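Local coordinates for protein Asp/Glu-specific dipeptidyl-peptidase (Flavobacterium psychrophilum, PDB 5JXF) that removes dipeptides from the N-terminus of oligopeptides as a serine peptidase, with strict specificity for aspartate or glutamate at the P1 position, at residues Lys60-Ala63 against Asp64-Tyr67; Ala547-Tyr550 against Asp551-Asn554; Asp580-Ser583 against Thr584-Thr588; Asp631-Asn634 against Asn635-Tyr638. All blocks are in the same frame, centred on the assembly; numbering follows the deposited sequence.

Contact 1: Lys60-Ala63 against Asp64-Tyr67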
loop_
_atom_site.group_PDB
_atom_site.type_symbol
_atom_site.label_atom_id
_atom_site.label_comp_id
_atom_site.label_asym_id
_atom_site.label_seq_id
_atom_site.Cartn_x
_atom_site.Cartn_y
_atom_site.Cartn_z
ATOM N N LYS A 60 -17.248 -33.627 -3.717
ATOM C CA LYS A 60 -18.211 -34.594 -4.210
ATOM C C LYS A 60 -17.516 -35.920 -4.504
ATOM O O LYS A 60 -18.105 -36.976 -4.308
ATOM C CB LYS A 60 -18.917 -34.056 -5.455
ATOM C CG LYS A 60 -19.811 -32.821 -5.160
ATOM C CD LYS A 60 -20.764 -33.117 -4.015
ATOM C CE LYS A 60 -21.697 -31.937 -3.728
ATOM N NZ LYS A 60 -22.316 -32.053 -2.377
ATOM N N ILE A 61 -16.263 -35.857 -4.948
ATOM C CA ILE A 61 -15.450 -37.062 -5.140
ATOM C C ILE A 61 -14.955 -37.626 -3.820
ATOM O O ILE A 61 -15.200 -37.058 -2.750
ATOM C CB ILE A 61 -14.216 -36.814 -6.031
ATOM C CG1 ILE A 61 -13.333 -35.719 -5.428
ATOM C CG2 ILE A 61 -14.617 -36.524 -7.475
ATOM C CD1 ILE A 61 -11.982 -35.581 -6.105
ATOM N N SER A 62 -14.228 -38.735 -3.902
ATOM C CA SER A 62 -13.844 -39.481 -2.705
ATOM C C SER A 62 -12.337 -39.668 -2.579
ATOM O O SER A 62 -11.589 -39.385 -3.514
ATOM C CB SER A 62 -14.526 -40.851 -2.700
ATOM O OG SER A 62 -15.885 -40.718 -2.344
ATOM N N ALA A 63 -11.911 -40.145 -1.414
ATOM C CA ALA A 63 -10.505 -40.456 -1.168
ATOM C C ALA A 63 -9.918 -41.358 -2.268
ATOM O O ALA A 63 -8.821 -41.104 -2.772
ATOM C CB ALA A 63 -10.348 -41.102 0.188
ATOM N N ASP A 64 -10.663 -42.377 -2.669
ATOM C CA ASP A 64 -10.164 -43.308 -3.682
ATOM C C ASP A 64 -9.998 -42.670 -5.061
ATOM O O ASP A 64 -9.242 -43.185 -5.885
ATOM C CB ASP A 64 -11.076 -44.534 -3.796
ATOM C CG ASP A 64 -10.596 -45.702 -2.946
ATOM O OD1 ASP A 64 -9.568 -46.326 -3.301
ATOM O OD2 ASP A 64 -11.247 -45.992 -1.918
ATOM N N ASP A 65 -10.706 -41.566 -5.314
ATOM C CA ASP A 65 -10.514 -40.789 -6.536
ATOM C C ASP A 65 -9.206 -40.005 -6.513
ATOM O O ASP A 65 -8.652 -39.665 -7.558
ATOM C CB ASP A 65 -11.668 -39.794 -6.754
ATOM C CG ASP A 65 -12.998 -40.474 -7.029
ATOM O OD1 ASP A 65 -13.116 -41.141 -8.074
ATOM O OD2 ASP A 65 -13.943 -40.299 -6.229
ATOM N N ILE A 66 -8.736 -39.683 -5.316
ATOM C CA ILE A 66 -7.543 -38.857 -5.147
ATOM C C ILE A 66 -6.297 -39.721 -5.150
ATOM O O ILE A 66 -5.300 -39.376 -5.786
ATOM C CB ILE A 66 -7.588 -38.045 -3.825
ATOM C CG1 ILE A 66 -8.840 -37.149 -3.788
ATOM C CG2 ILE A 66 -6.297 -37.246 -3.646
ATOM C CD1 ILE A 66 -9.084 -36.455 -2.460
ATOM N N TYR A 67 -6.363 -40.840 -4.429
ATOM C CA TYR A 67 -5.254 -41.794 -4.374
ATOM C C TYR A 67 -5.752 -43.251 -4.405
ATOM O O TYR A 67 -6.636 -43.632 -3.644
ATOM C CB TYR A 67 -4.402 -41.576 -3.114
ATOM C CG TYR A 67 -3.251 -42.564 -2.977
ATOM C CD1 TYR A 67 -2.004 -42.277 -3.505
ATOM C CD2 TYR A 67 -3.425 -43.783 -2.331
ATOM C CE1 TYR A 67 -0.952 -43.168 -3.390
ATOM C CE2 TYR A 67 -2.380 -44.697 -2.216
ATOM C CZ TYR A 67 -1.144 -44.380 -2.745
ATOM O OH TYR A 67 -0.100 -45.266 -2.632
#
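The carboxylate of Asp65 folds back to the chain just ahead of it: OD2 lies 2.8 Å from the backbone N of Ser62 and takes its N-H (153° at the hydrogen) on the anti lone pair, the one turned away from OD1. With CG beside the backbone N and opposite the carbonyl carbon (chi1 -66°), the Asp65 side chain runs toward the start of the turn, its CB 3.3 Å from Ser62 O. Ile61 lies aslant to it, with CB 3.5 Å from Asp65 OD2 and the CG2 methyl slightly farther off, so branched aliphatic carbon borders the oxygen that receives the N-H. Ser62 CB touches the same oxygen, 3.6 Å from Asp65 OD2. The other branch of Ile61 leads to Ile66, where CD1 meets CG1 at 4.2 Å. Ile66 itself carries this apolar patch inward, onto Met281 and Met283 of strand 279-284.

Backbone bonds close the turn. Ser62 O receives Asp65 N, and Ala63 O is shared by Ile66 N and, at 3.0 Å and 170°, Tyr67 N. Beyond the turn, the Tyr67 hydroxyl bonds to Ile144 N. The bond from the Asp65 carboxylate to the N-H of Ser62, three residues earlier, resembles one half of a capping box, here at a short, weakly bonded helix on the surface of the peptidase.

Contact 2: Ala547-Tyr550 against Asp551-Asn554; sequences APRY and DEIN
Arg549 and Glu552, three residues apart on one helix, form a salt bridge: NH1 donates to OE1 at 3.0 Å. The acceptor lies at the guanidinium edge, near its plane, and is met almost head-on along its C-O bond; the carboxylate and guanidinium planes stand 87° apart, and the bridge is the single NH1-OE1 pair.

Apolar contact completes the setting of the arginine. Its chain bends at chi2 (85°), which brings the guanidinium above Ile553; the CD1 methyl lies under one face, offset toward the rim, and touches Arg549 CG at 3.7 Å.

Around the Tyr550 ring, Asn554 runs alongside in the same direction, with CB over one face, 4.2 Å from CE2. Asp551 OD1 sits at the ring edge, 3.8 Å from Tyr550 CD2.

Backbone bonds are regular: Ala547, Pro548, Arg549 and Tyr550 each accept from the residue four places on, as in Ile553 N to Arg549 O (3.1 Å). Tyr550 and Ile553 both pack on Ile398 of helix 386-415, and Arg549 also touches Tyr401 of that helix. This is the i to i+3 and i to i+4 pairing of an alpha-helix, here the first turns of helix 547-571.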
loop_
_atom_site.group_PDB
_atom_site.type_symbol
_atom_site.label_atom_id
_atom_site.label_comp_id
_atom_site.label_asym_id
_atom_site.label_seq_id
_atom_site.Cartn_x
_atom_site.Cartn_y
_atom_site.Cartn_z
ATOM N N ALA A 547 32.024 -24.597 12.138
ATOM C CA ALA A 547 31.321 -25.807 11.705
ATOM C C ALA A 547 31.373 -26.990 12.685
ATOM O O ALA A 547 30.342 -27.624 12.908
ATOM C CB ALA A 547 31.850 -26.249 10.341
ATOM N N PRO A 548 32.559 -27.309 13.259
ATOM C CA PRO A 548 32.550 -28.440 14.195
ATOM C C PRO A 548 31.542 -28.258 15.328
ATOM O O PRO A 548 30.699 -29.129 15.550
ATOM C CB PRO A 548 33.986 -28.458 14.744
ATOM C CG PRO A 548 34.802 -27.810 13.693
ATOM C CD PRO A 548 33.916 -26.748 13.101
ATOM N N ARG A 549 31.612 -27.122 16.015
ATOM C CA ARG A 549 30.748 -26.887 17.161
ATOM C C ARG A 549 29.269 -26.823 16.758
ATOM O O ARG A 549 28.434 -27.497 17.369
ATOM C CB ARG A 549 31.166 -25.608 17.880
ATOM C CG ARG A 549 30.311 -25.296 19.083
ATOM C CD ARG A 549 30.813 -26.045 20.324
ATOM N NE ARG A 549 30.369 -25.395 21.554
ATOM C CZ ARG A 549 29.656 -25.996 22.499
ATOM N NH1 ARG A 549 29.305 -27.265 22.354
ATOM N NH2 ARG A 549 29.286 -25.325 23.581
ATOM N N TYR A 550 28.951 -26.032 15.731
ATOM C CA TYR A 550 27.576 -25.933 15.225
ATOM C C TYR A 550 26.946 -27.300 14.932
ATOM O O TYR A 550 25.800 -27.554 15.302
ATOM C CB TYR A 550 27.528 -25.079 13.956
ATOM C CG TYR A 550 26.148 -25.009 13.310
ATOM C CD1 TYR A 550 25.240 -24.031 13.681
ATOM C CD2 TYR A 550 25.752 -25.932 12.331
ATOM C CE1 TYR A 550 23.981 -23.958 13.096
ATOM C CE2 TYR A 550 24.494 -25.876 11.756
ATOM C CZ TYR A 550 23.615 -24.881 12.138
ATOM O OH TYR A 550 22.362 -24.803 11.569
ATOM N N ASP A 551 27.692 -28.166 14.251
ATOM C CA ASP A 551 27.222 -29.519 13.946
ATOM C C ASP A 551 26.870 -30.296 15.209
ATOM O O ASP A 551 25.790 -30.881 15.308
ATOM C CB ASP A 551 28.276 -30.288 13.149
ATOM C CG ASP A 551 28.577 -29.649 11.808
ATOM O OD1 ASP A 551 27.689 -28.964 11.262
ATOM O OD2 ASP A 551 29.709 -29.819 11.307
ATOM N N GLU A 552 27.795 -30.298 16.162
ATOM C CA GLU A 552 27.607 -30.975 17.438
ATOM C C GLU A 552 26.281 -30.588 18.090
ATOM O O GLU A 552 25.483 -31.446 18.466
ATOM C CB GLU A 552 28.770 -30.648 18.376
ATOM C CG GLU A 552 28.737 -31.373 19.709
ATOM C CD GLU A 552 29.904 -30.994 20.599
ATOM O OE1 GLU A 552 30.039 -29.793 20.924
ATOM O OE2 GLU A 552 30.688 -31.895 20.967
ATOM N N ILE A 553 26.047 -29.284 18.195
ATOM C CA ILE A 553 24.874 -28.775 18.885
ATOM C C ILE A 553 23.602 -29.013 18.086
ATOM O O ILE A 553 22.543 -29.304 18.650
ATOM C CB ILE A 553 25.030 -27.281 19.171
ATOM C CG1 ILE A 553 26.374 -27.034 19.855
ATOM C CG2 ILE A 553 23.870 -26.767 20.013
ATOM C CD1 ILE A 553 26.737 -25.574 19.996
ATOM N N ASN A 554 23.711 -28.896 16.768
ATOM C CA ASN A 554 22.555 -29.046 15.903
ATOM C C ASN A 554 22.072 -30.493 15.913
ATOM O O ASN A 554 20.868 -30.760 15.906
ATOM C CB ASN A 554 22.886 -28.592 14.483
ATOM C CG ASN A 554 21.637 -28.324 13.649
ATOM O OD1 ASN A 554 20.621 -27.856 14.167
ATOM N ND2 ASN A 554 21.702 -28.645 12.362
#

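Contact 3: Asp580-Ser583 against Thr584-Thr588; sequences DANS and TLRVT
Asn582 OD1 is gripped by two donors, the Thr584 hydroxyl and the Arg586 guanidinium, within the loop that leads into strand 586-591, an outer strand of the eight-stranded antiparallel sheet. The Thr584 bond is the shorter: Thr584 OG1 donates to Asn582 OD1 over 2.6 Å, in the plane of the amide carbonyl. Arg586 NH2 comes to Asn582 OD1 at 3.0 Å from above that plane, off the lone pairs. Amide and guanidinium planes are turned 72° apart, and the two side chains cross at about a right angle.

Arg586 NH2 also donates to Asp580 O, at 2.8 Å. Asn582 CG sits between its backbone N and carbonyl carbon (chi1 62°), which lets the amide swing in over the loop; its ND2 is held by Thr191 O. Arg586 bends at chi2 and turns its nitrogens into the curve of the chain, while NH1 bonds to Met40 O and Pro579 O. The guanidinium is thus fixed on several sides and ties the buried loop to its own strand and to the N-terminal part of the chain. The Asn582 amide adds a link to strand 186-192.

The Ser583 side chain lies about 10 Å from the bound aspartic acid. Thr584 OG1 both gives and receives: besides donating to Asn582, it accepts Arg586 NE at 3.2 Å, in the guanidinium plane and with an angle of 161°.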
loop_
_atom_site.group_PDB
_atom_site.type_symbol
_atom_site.label_atom_id
_atom_site.label_comp_id
_atom_site.label_asym_id
_atom_site.label_seq_id
_atom_site.Cartn_x
_atom_site.Cartn_y
_atom_site.Cartn_z
ATOM N N ASP A 580 5.315 -32.456 8.991
ATOM C CA ASP A 580 5.931 -31.273 8.393
ATOM C C ASP A 580 6.143 -31.576 6.922
ATOM O O ASP A 580 6.298 -32.729 6.561
ATOM C CB ASP A 580 7.265 -30.931 9.083
ATOM C CG ASP A 580 7.092 -30.078 10.370
ATOM O OD1 ASP A 580 6.296 -29.111 10.380
ATOM O OD2 ASP A 580 7.780 -30.363 11.377
ATOM N N ALA A 581 6.138 -30.565 6.063
ATOM C CA ALA A 581 6.422 -30.811 4.653
ATOM C C ALA A 581 7.856 -31.308 4.519
ATOM O O ALA A 581 8.729 -30.915 5.295
ATOM C CB ALA A 581 6.202 -29.541 3.817
ATOM N N ASN A 582 8.091 -32.170 3.534
ATOM C CA ASN A 582 9.410 -32.727 3.280
ATOM C C ASN A 582 9.589 -33.078 1.822
ATOM O O ASN A 582 10.168 -34.121 1.494
ATOM C CB ASN A 582 9.644 -33.970 4.153
ATOM C CG ASN A 582 8.653 -35.089 3.861
ATOM O OD1 ASN A 582 7.707 -34.923 3.084
ATOM N ND2 ASN A 582 8.857 -36.234 4.504
ATOM N N SER A 583 9.068 -32.205 0.960
ATOM C CA SER A 583 9.121 -32.361 -0.492
ATOM C C SER A 583 8.496 -33.684 -0.986
ATOM O O SER A 583 8.944 -34.251 -1.982
ATOM C CB SER A 583 10.564 -32.247 -0.994
ATOM O OG SER A 583 11.273 -31.265 -0.274
ATOM N N THR A 584 7.448 -34.149 -0.311
ATOM C CA THR A 584 6.647 -35.273 -0.806
ATOM C C THR A 584 5.206 -34.857 -1.136
ATOM O O THR A 584 4.726 -33.819 -0.685
ATOM C CB THR A 584 6.608 -36.415 0.195
ATOM O OG1 THR A 584 5.963 -35.990 1.399
ATOM C CG2 THR A 584 8.043 -36.906 0.502
ATOM N N LEU A 585 4.533 -35.684 -1.925
ATOM C CA LEU A 585 3.185 -35.404 -2.406
ATOM C C LEU A 585 2.192 -35.247 -1.260
ATOM O O LEU A 585 2.055 -36.136 -0.434
ATOM C CB LEU A 585 2.732 -36.525 -3.348
ATOM C CG LEU A 585 1.365 -36.414 -4.015
ATOM C CD1 LEU A 585 1.318 -35.202 -4.869
ATOM C CD2 LEU A 585 1.103 -37.683 -4.851
ATOM N N ARG A 586 1.514 -34.103 -1.198
ATOM C CA ARG A 586 0.547 -33.859 -0.124
ATOM C C ARG A 586 -0.707 -33.256 -0.701
ATOM O O ARG A 586 -0.694 -32.679 -1.766
ATOM C CB ARG A 586 1.057 -32.900 0.968
ATOM C CG ARG A 586 2.332 -33.208 1.646
ATOM C CD ARG A 586 2.282 -34.488 2.465
ATOM N NE ARG A 586 3.587 -34.723 3.062
ATOM C CZ ARG A 586 3.971 -34.195 4.217
ATOM N NH1 ARG A 586 3.130 -33.436 4.912
ATOM N NH2 ARG A 586 5.185 -34.448 4.692
ATOM N N VAL A 587 -1.789 -33.397 0.036
ATOM C CA VAL A 587 -3.026 -32.769 -0.326
ATOM C C VAL A 587 -3.375 -31.757 0.763
ATOM O O VAL A 587 -3.139 -32.008 1.941
ATOM C CB VAL A 587 -4.140 -33.812 -0.483
ATOM C CG1 VAL A 587 -5.494 -33.137 -0.660
ATOM C CG2 VAL A 587 -3.827 -34.716 -1.658
ATOM N N THR A 588 -3.913 -30.612 0.352
ATOM C CA THR A 588 -4.519 -29.663 1.278
ATOM C C THR A 588 -5.800 -29.146 0.620
ATOM O O THR A 588 -5.915 -29.142 -0.607
ATOM C CB THR A 588 -3.553 -28.499 1.618
ATOM O OG1 THR A 588 -4.176 -27.590 2.538
ATOM C CG2 THR A 588 -3.144 -27.743 0.370
#

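Contact 4: Asp631-Asn634 against Asn635-Tyr638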
loop_
_atom_site.group_PDB
_atom_site.type_symbol
_atom_site.label_atom_id
_atom_site.label_comp_id
_atom_site.label_asym_id
_atom_site.label_seq_id
_atom_site.Cartn_x
_atom_site.Cartn_y
_atom_site.Cartn_z
ATOM N N ASP A 631 -4.817 -4.102 -25.839
ATOM C CA ASP A 631 -5.839 -4.167 -26.897
ATOM C C ASP A 631 -6.986 -5.095 -26.556
ATOM O O ASP A 631 -8.147 -4.763 -26.793
ATOM C CB ASP A 631 -5.244 -4.640 -28.230
ATOM C CG ASP A 631 -4.620 -3.530 -29.016
ATOM O OD1 ASP A 631 -4.840 -2.347 -28.660
ATOM O OD2 ASP A 631 -3.924 -3.841 -30.012
ATOM N N LEU A 632 -6.647 -6.278 -26.039
ATOM C CA LEU A 632 -7.658 -7.264 -25.713
ATOM C C LEU A 632 -8.552 -6.712 -24.621
ATOM O O LEU A 632 -9.768 -6.892 -24.661
ATOM C CB LEU A 632 -7.020 -8.605 -25.280
ATOM C CG LEU A 632 -6.376 -9.357 -26.443
ATOM C CD1 LEU A 632 -5.408 -10.434 -25.932
ATOM C CD2 LEU A 632 -7.437 -9.965 -27.353
ATOM N N TYR A 633 -7.941 -6.035 -23.649
ATOM C CA TYR A 633 -8.691 -5.405 -22.566
ATOM C C TYR A 633 -9.626 -4.338 -23.131
ATOM O O TYR A 633 -10.790 -4.272 -22.753
ATOM C CB TYR A 633 -7.757 -4.777 -21.524
ATOM C CG TYR A 633 -8.488 -3.944 -20.473
ATOM C CD1 TYR A 633 -9.311 -4.544 -19.523
ATOM C CD2 TYR A 633 -8.380 -2.554 -20.456
ATOM C CE1 TYR A 633 -9.991 -3.783 -18.564
ATOM C CE2 TYR A 633 -9.049 -1.779 -19.497
ATOM C CZ TYR A 633 -9.853 -2.400 -18.560
ATOM O OH TYR A 633 -10.510 -1.651 -17.612
ATOM N N ASN A 634 -9.109 -3.513 -24.036
ATOM C CA ASN A 634 -9.898 -2.409 -24.596
ATOM C C ASN A 634 -11.047 -2.916 -25.453
ATOM O O ASN A 634 -12.098 -2.289 -25.507
ATOM C CB ASN A 634 -9.029 -1.462 -25.430
ATOM C CG ASN A 634 -8.181 -0.522 -24.586
ATOM O OD1 ASN A 634 -8.532 -0.167 -23.452
ATOM N ND2 ASN A 634 -7.072 -0.071 -25.164
ATOM N N ASN A 635 -10.834 -4.044 -26.128
ATOM C CA ASN A 635 -11.886 -4.701 -26.905
ATOM C C ASN A 635 -12.791 -5.595 -26.063
ATOM O O ASN A 635 -13.871 -5.982 -26.508
ATOM C CB ASN A 635 -11.282 -5.546 -28.027
ATOM C CG ASN A 635 -11.023 -4.751 -29.283
ATOM O OD1 ASN A 635 -10.680 -3.567 -29.226
ATOM N ND2 ASN A 635 -11.194 -5.399 -30.438
ATOM N N LYS A 636 -12.331 -5.946 -24.862
ATOM C CA LYS A 636 -13.055 -6.864 -23.982
ATOM C C LYS A 636 -13.293 -8.178 -24.722
ATOM O O LYS A 636 -14.312 -8.853 -24.545
ATOM C CB LYS A 636 -14.377 -6.246 -23.507
ATOM C CG LYS A 636 -14.208 -4.932 -22.759
ATOM C CD LYS A 636 -13.673 -5.132 -21.344
ATOM C CE LYS A 636 -13.402 -3.783 -20.663
ATOM N NZ LYS A 636 -12.250 -3.105 -21.310
ATOM N N ASP A 637 -12.331 -8.513 -25.571
ATOM C CA ASP A 637 -12.367 -9.732 -26.362
ATOM C C ASP A 637 -11.943 -10.917 -25.487
ATOM O O ASP A 637 -10.787 -11.353 -25.519
ATOM C CB ASP A 637 -11.463 -9.570 -27.581
ATOM C CG ASP A 637 -11.547 -10.732 -28.531
ATOM O OD1 ASP A 637 -12.483 -11.557 -28.409
ATOM O OD2 ASP A 637 -10.675 -10.794 -29.418
ATOM N N TYR A 638 -12.893 -11.428 -24.710
ATOM C CA TYR A 638 -12.601 -12.434 -23.693
ATOM C C TYR A 638 -13.063 -13.813 -24.125
ATOM O O TYR A 638 -12.590 -14.825 -23.595
ATOM C CB TYR A 638 -13.259 -12.056 -22.360
ATOM C CG TYR A 638 -12.722 -10.772 -21.765
ATOM C CD1 TYR A 638 -11.422 -10.358 -22.036
ATOM C CD2 TYR A 638 -13.514 -9.967 -20.954
ATOM C CE1 TYR A 638 -10.924 -9.197 -21.510
ATOM C CE2 TYR A 638 -13.015 -8.794 -20.413
ATOM C CZ TYR A 638 -11.723 -8.412 -20.703
ATOM O OH TYR A 638 -11.195 -7.266 -20.188
#
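Lys636 bends at chi2 (-75°) and again at chi4 (-69°), and the doubled-back chain brings NZ over the ring of Tyr633, whose CG is anti to the backbone N. This happens at a Schellman motif closing helix 627-635: Lys636, with positive phi, is the C-prime residue, Asp637 N bonds to Leu632 O at 3.2 Å, and Lys636 N makes a weak bond to Tyr633 O.

Lys636 NZ stands 3.6 Å from the Tyr633 ring centroid, only 9° off the ring normal, a cation-pi contact squarely over the face. The lysine and the tyrosine run side by side in the same direction. NZ also lies very near Tyr633 O, but the separation is too short to be taken literally.

One turn back, Asn635 N donates the usual helical bond to Asp631 O. On the flank of the turn, Leu632 meets Asp637 at a slant, and the two share Lys712 of helix 703-713 as a neighbour; Tyr633 and Tyr638 both touch Leu609 of helix 609-615. The chain's reversal also lays the Lys636 carbonyl carbon over the centre of the Tyr638 ring, 3.9 Å above its plane. At the far end of that ring, Tyr638 OH approaches Tyr633 CD1 to 3.4 Å.

Overall arrangement
From the N terminus the four contacts follow in series, none nesting in or crossing another, and each joins adjoining residues of the chain. Contact 1 closes the turn from the loop after helix 49-57 into helix 63-66. Contact 2 lies within helix 547-571, at its start, and closes no loop; contact 3 belongs to the loop between that helix and strand 586-591. Contact 4 ends helix 627-635. Contacts 1 and 3 touch, with Ile66 CG2 and Val587 CG2 4.1 Å apart, joining the N-terminal turn to the antiparallel sheet. Contacts 2 and 4 lie on opposite sides of the chain's centre, about 60 Å between centres.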